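MdbA protein (Corynebacterium matruchotii ATCC 14266, PDB 6BO0) probably catalyses disulfide bond formation in exported proteins, as a DsbA-like thiol-disulfide oxidoreductase of the thioredoxin superfamily. Local coordinates at residues 94-99 with 147-152; 101-106 with 152-157. One frame throughout, in Å; residues are numbered along the deposited sequence.

Interaction 1: 94-99 with 147-152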
loop_
_atom_site.group_PDB
_atom_site.type_symbol
_atom_site.label_atom_id
_atom_site.label_comp_id
_atom_site.label_asym_id
_atom_site.label_seq_id
_atom_site.Cartn_x
_atom_site.Cartn_y
_atom_site.Cartn_z
ATOM N N GLY A 94 -2.109 2.081 -7.660
ATOM C CA GLY A 94 -1.949 2.980 -6.552
ATOM C C GLY A 94 -3.195 3.795 -6.274
ATOM O O GLY A 94 -3.591 3.973 -5.118
ATOM N N THR A 95 -3.849 4.286 -7.332
ATOM C CA THR A 95 -5.098 5.030 -7.153
ATOM C C THR A 95 -6.162 4.166 -6.511
ATOM O O THR A 95 -6.902 4.600 -5.629
ATOM C CB THR A 95 -5.573 5.584 -8.513
ATOM O OG1 THR A 95 -4.656 6.571 -8.969
ATOM C CG2 THR A 95 -6.928 6.242 -8.397
ATOM N N ALA A 96 -6.296 2.938 -7.003
ATOM C CA ALA A 96 -7.300 2.050 -6.434
ATOM C C ALA A 96 -7.059 1.792 -4.948
ATOM O O ALA A 96 -7.982 1.908 -4.140
ATOM C CB ALA A 96 -7.329 0.732 -7.187
ATOM N N ALA A 97 -5.822 1.452 -4.589
ATOM C CA ALA A 97 -5.512 1.186 -3.197
ATOM C C ALA A 97 -5.698 2.426 -2.326
ATOM O O ALA A 97 -6.185 2.327 -1.190
ATOM C CB ALA A 97 -4.108 0.640 -3.059
ATOM N N TYR A 98 -5.338 3.597 -2.861
ATOM C CA TYR A 98 -5.483 4.859 -2.137
ATOM C C TYR A 98 -6.936 5.175 -1.859
ATOM O O TYR A 98 -7.294 5.666 -0.788
ATOM C CB TYR A 98 -4.825 5.995 -2.931
ATOM C CG TYR A 98 -5.019 7.354 -2.341
ATOM C CD1 TYR A 98 -4.245 7.789 -1.279
ATOM C CD2 TYR A 98 -6.002 8.208 -2.834
ATOM C CE1 TYR A 98 -4.452 9.031 -0.705
ATOM C CE2 TYR A 98 -6.210 9.443 -2.268
ATOM C CZ TYR A 98 -5.419 9.851 -1.203
ATOM O OH TYR A 98 -5.623 11.100 -0.655
ATOM N N THR A 99 -7.784 4.902 -2.832
ATOM C CA THR A 99 -9.222 5.131 -2.698
ATOM C C THR A 99 -9.783 4.304 -1.541
ATOM O O THR A 99 -10.577 4.792 -0.718
ATOM C CB THR A 99 -9.953 4.769 -4.004
ATOM O OG1 THR A 99 -9.415 5.525 -5.085
ATOM C CG2 THR A 99 -11.438 5.042 -3.908
ATOM N N LYS A 147 -17.295 2.404 -6.989
ATOM C CA LYS A 147 -17.581 3.429 -7.993
ATOM C C LYS A 147 -16.412 4.420 -8.138
ATOM O O LYS A 147 -16.019 4.764 -9.248
ATOM C CB LYS A 147 -18.863 4.161 -7.616
ATOM C CG LYS A 147 -19.296 5.210 -8.624
ATOM C CD LYS A 147 -20.350 6.139 -8.063
ATOM C CE LYS A 147 -21.639 5.414 -7.855
ATOM N NZ LYS A 147 -22.655 6.385 -7.383
ATOM N N LYS A 148 -15.881 4.904 -7.006
ATOM C CA LYS A 148 -14.827 5.899 -7.072
ATOM C C LYS A 148 -13.574 5.326 -7.719
ATOM O O LYS A 148 -12.840 6.048 -8.401
ATOM C CB LYS A 148 -14.488 6.422 -5.701
ATOM C CG LYS A 148 -15.529 7.402 -5.173
ATOM C CD LYS A 148 -15.014 8.010 -3.886
ATOM C CE LYS A 148 -16.037 8.846 -3.185
ATOM N NZ LYS A 148 -15.346 9.557 -2.088
ATOM N N ILE A 149 -13.267 4.042 -7.467
ATOM C CA ILE A 149 -12.121 3.424 -8.151
ATOM C C ILE A 149 -12.347 3.428 -9.666
ATOM O O ILE A 149 -11.509 3.889 -10.450
ATOM C CB ILE A 149 -11.868 1.993 -7.651
ATOM C CG1 ILE A 149 -11.460 1.997 -6.169
ATOM C CG2 ILE A 149 -10.779 1.335 -8.510
ATOM C CD1 ILE A 149 -11.417 0.635 -5.530
ATOM N N ALA A 150 -13.492 2.918 -10.097
ATOM C CA ALA A 150 -13.760 2.818 -11.535
ATOM C C ALA A 150 -13.723 4.187 -12.203
ATOM O O ALA A 150 -13.267 4.314 -13.330
ATOM C CB ALA A 150 -15.118 2.155 -11.776
ATOM N N ASP A 151 -14.226 5.198 -11.496
ATOM C CA ASP A 151 -14.318 6.545 -12.033
ATOM C C ASP A 151 -12.992 7.317 -11.975
ATOM O O ASP A 151 -12.869 8.410 -12.531
ATOM C CB ASP A 151 -15.357 7.360 -11.264
ATOM C CG ASP A 151 -16.745 6.838 -11.396
ATOM O OD1 ASP A 151 -17.011 5.917 -12.202
ATOM O OD2 ASP A 151 -17.621 7.402 -10.701
ATOM N N GLY A 152 -11.992 6.784 -11.289
ATOM C CA GLY A 152 -10.759 7.527 -11.107
ATOM C C GLY A 152 -10.930 8.827 -10.354
ATOM O O GLY A 152 -10.221 9.798 -10.582
HETATM O O HOH W 1 -10.343 6.897 -7.384
#

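Interaction 2: 101-106 with 152-157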
loop_
_atom_site.group_PDB
_atom_site.type_symbol
_atom_site.label_atom_id
_atom_site.label_comp_id
_atom_site.label_asym_id
_atom_site.label_seq_id
_atom_site.Cartn_x
_atom_site.Cartn_y
_atom_site.Cartn_z
ATOM N N ALA A 101 -7.935 3.094 0.966
ATOM C CA ALA A 101 -7.322 3.620 2.184
ATOM C C ALA A 101 -8.071 4.824 2.718
ATOM O O ALA A 101 -8.207 4.972 3.936
ATOM C CB ALA A 101 -5.876 3.998 1.937
ATOM N N LYS A 102 -8.484 5.708 1.821
ATOM C CA LYS A 102 -9.098 6.960 2.222
ATOM C C LYS A 102 -10.565 6.786 2.629
ATOM O O LYS A 102 -11.023 7.407 3.598
ATOM C CB LYS A 102 -8.984 7.987 1.089
ATOM C CG LYS A 102 -9.364 9.399 1.523
ATOM C CD LYS A 102 -9.176 10.416 0.420
ATOM C CE LYS A 102 -9.492 11.780 0.980
ATOM N NZ LYS A 102 -9.270 12.907 0.062
ATOM N N ASP A 103 -11.306 5.944 1.893
ATOM C CA ASP A 103 -12.774 5.852 2.046
ATOM C C ASP A 103 -13.300 4.593 2.661
ATOM O O ASP A 103 -14.508 4.499 2.923
ATOM C CB ASP A 103 -13.475 5.849 0.700
ATOM C CG ASP A 103 -13.486 7.148 0.044
ATOM O OD1 ASP A 103 -12.780 8.086 0.440
ATOM O OD2 ASP A 103 -14.259 7.249 -0.946
ATOM N N ASP A 104 -12.467 3.596 2.850
ATOM C CA ASP A 104 -12.933 2.290 3.182
ATOM C C ASP A 104 -12.194 1.760 4.410
ATOM O O ASP A 104 -11.573 2.526 5.141
ATOM C CB ASP A 104 -12.846 1.367 1.951
ATOM C CG ASP A 104 -14.009 0.389 1.858
ATOM O OD1 ASP A 104 -14.110 -0.503 2.735
ATOM O OD2 ASP A 104 -14.819 0.516 0.923
ATOM N N SER A 105 -12.337 0.478 4.688
ATOM C CA SER A 105 -11.845 -0.075 5.936
ATOM C C SER A 105 -10.378 -0.510 5.827
ATOM O O SER A 105 -9.846 -0.832 4.754
ATOM C CB SER A 105 -12.675 -1.284 6.380
ATOM O OG SER A 105 -12.455 -2.375 5.502
ATOM N N ALA A 106 -9.731 -0.534 6.980
ATOM C CA ALA A 106 -8.378 -1.036 7.092
ATOM C C ALA A 106 -8.270 -2.465 6.596
ATOM O O ALA A 106 -7.289 -2.846 5.924
ATOM C CB ALA A 106 -7.893 -0.947 8.539
ATOM N N GLY A 152 -11.992 6.784 -11.289
ATOM C CA GLY A 152 -10.759 7.527 -11.107
ATOM C C GLY A 152 -10.930 8.827 -10.354
ATOM O O GLY A 152 -10.221 9.798 -10.582
ATOM N N THR A 153 -11.849 8.831 -9.411
ATOM C CA THR A 153 -12.139 10.019 -8.627
ATOM C C THR A 153 -10.887 10.599 -7.967
ATOM O O THR A 153 -10.718 11.818 -7.898
ATOM C CB THR A 153 -13.269 9.715 -7.621
ATOM O OG1 THR A 153 -14.422 9.264 -8.345
ATOM C CG2 THR A 153 -13.599 10.924 -6.756
ATOM N N TYR A 154 -10.010 9.712 -7.484
ATOM C CA TYR A 154 -8.794 10.152 -6.822
ATOM C C TYR A 154 -7.546 10.027 -7.684
ATOM O O TYR A 154 -6.421 10.120 -7.145
ATOM C CB TYR A 154 -8.599 9.412 -5.499
ATOM C CG TYR A 154 -9.673 9.690 -4.466
ATOM C CD1 TYR A 154 -10.077 10.980 -4.134
ATOM C CD2 TYR A 154 -10.241 8.647 -3.782
ATOM C CE1 TYR A 154 -11.040 11.185 -3.143
ATOM C CE2 TYR A 154 -11.165 8.832 -2.794
ATOM C CZ TYR A 154 -11.581 10.096 -2.486
ATOM O OH TYR A 154 -12.511 10.252 -1.488
ATOM N N SER A 155 -7.671 9.843 -8.993
ATOM C CA SER A 155 -6.478 9.727 -9.823
ATOM C C SER A 155 -5.541 10.898 -9.725
ATOM O O SER A 155 -4.327 10.738 -9.602
ATOM C CB SER A 155 -6.870 9.483 -11.270
ATOM O OG SER A 155 -7.478 8.200 -11.401
ATOM N N ASP A 156 -6.080 12.102 -9.759
ATOM C CA ASP A 156 -5.227 13.269 -9.698
ATOM C C ASP A 156 -4.654 13.476 -8.295
ATOM O O ASP A 156 -3.486 13.842 -8.144
ATOM C CB ASP A 156 -5.998 14.479 -10.201
ATOM C CG ASP A 156 -6.240 14.430 -11.726
ATOM O OD1 ASP A 156 -5.626 13.588 -12.433
ATOM O OD2 ASP A 156 -7.037 15.244 -12.219
ATOM N N GLU A 157 -5.461 13.232 -7.269
ATOM C CA GLU A 157 -4.980 13.296 -5.896
ATOM C C GLU A 157 -3.822 12.316 -5.700
ATOM O O GLU A 157 -2.801 12.641 -5.084
ATOM C CB GLU A 157 -6.132 12.988 -4.981
ATOM C CG GLU A 157 -5.877 13.182 -3.502
ATOM C CD GLU A 157 -7.179 13.284 -2.715
ATOM O OE1 GLU A 157 -8.038 14.114 -3.071
ATOM O OE2 GLU A 157 -7.355 12.573 -1.731
HETATM O O HOH W 2 -12.148 13.012 -0.589
HETATM O O HOH W 3 -10.597 14.582 -1.934
#

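Interaction 1: 94-99 with 147-152
Ile149 packs against Thr99 and Ala96 in a buried contact between two helices. The pair belongs to the all-helical insertion that DsbA-like proteins carry within their thioredoxin fold. Helix 89-103 and helix 143-151 run nearly antiparallel here, with short-segment axes 9.3 Å apart at an angle of 156°. No direct hydrogen bond joins the two segments; aliphatic carbons and one water do the work.

The two branches of Ile149 divide the opposite helix between them. CG2 packs on Ala96, with Ile149 CG2 3.7 Å from Ala96 CB. CG1 turns to Thr99, and the two side chains cross obliquely, Ile149 CG1 standing 3.8 Å from Thr99 CG2. The methyl of Ala96 is small, and the CA atoms of Ala96 and Ile149 come within 5.3 Å. Behind Ile149 lie Ala133 and Ala136 of helix 129-138.

The two branches of Thr99 do different things. With OG1 beside the backbone N (chi1 -57°), CG2 is anti to that N and reaches helix 143-151. There Thr99 CG2 touches Lys148 CB at 3.8 Å as well as Ile149 CG1. The hydroxyl donates back to Thr95 O in its own helix. Thr95 O therefore takes two bonds, from Thr99 N and Thr99 OG1, on opposite faces of its carbonyl plane. The side chain of Lys148 touches Thr99 through CB; its extended chain leads away, and its NZ forms a salt bridge with Asp103.

Gly152, with positive phi, follows helix 143-151 in a Schellman motif. The polar link between the helices is water 1, which donates to Thr99 OG1 at 2.8 Å and to Lys148 O at 2.8 Å.

Interaction 2: 101-106 with 152-157
At the C-terminal end of helix 89-103, Lys102 and Asp103 meet Tyr154 of the tight turn leading into helix 155-172. The two neighbours deal with the same tyrosine from different sides. Lys102 comes over a face of the Tyr154 ring, crossing that side chain at about a right angle. Its CD makes a CH-pi contact, with Lys102 CD 4.2 Å from the centroid of the Tyr154 ring and 26° off the ring normal. Asp103 instead meets the ring at its edge. Tyr154 OH donates to Asp103 OD1 over 2.9 Å and uses the syn lone pair of that oxygen. The carboxylate and ring planes stand 84° apart. The other oxygen, Asp103 OD2, pairs with Lys148, which also hydrogen-bonds Tyr154 OH.

The turn is a type I beta turn from Gly152 to Ser155, closed by Ser155 N to Gly152 O, and it joins helix 143-151 to the long helix 155-172 in this DsbA-like fold. Tyr154 occupies the N-cap position of helix 155-172, while Glu157 lies in the first turn of that helix.

Lys102 is stretched out along its whole length, with CG anti to the backbone N (chi1 -169°). This carries its amine past the ring to Glu157. The salt bridge is short, with Lys102 NZ 2.6 Å from Glu157 OE2, again on the syn side of the carboxylate. Glu157 OE2 probably also hydrogen-bonds Tyr98 OH. Two waters also accept from the amine. Water 2 accepts from Lys102 NZ and donates to Tyr154 OH. Water 3 accepts from Lys102 NZ at 2.9 Å and donates to Glu157 OE1 at 2.8 Å.

Interactions 1 and 2 are two parts of one interface. Both use helix 89-103, and both include Gly152, where helix 143-151 gives way to the turn before helix 155-172. Their centres are about 5 Å apart. Interaction 1 is buried and largely apolar; interaction 2 is polar and lies at the surface. Side chains tie them together. Lys148 NZ lies 2.8 Å from Asp103 OD2, and Tyr98 OH probably hydrogen-bonds Glu157 OE2 at 2.5 Å. Thr99 OG1 packs 3.5 Å from Tyr154 CD2. Neither contact includes Cys49, seen as S-hydroxycysteine and probably the first cysteine of the active-site CXXC motif; Ala97 of helix 89-103 touches Phe47, two residues before it.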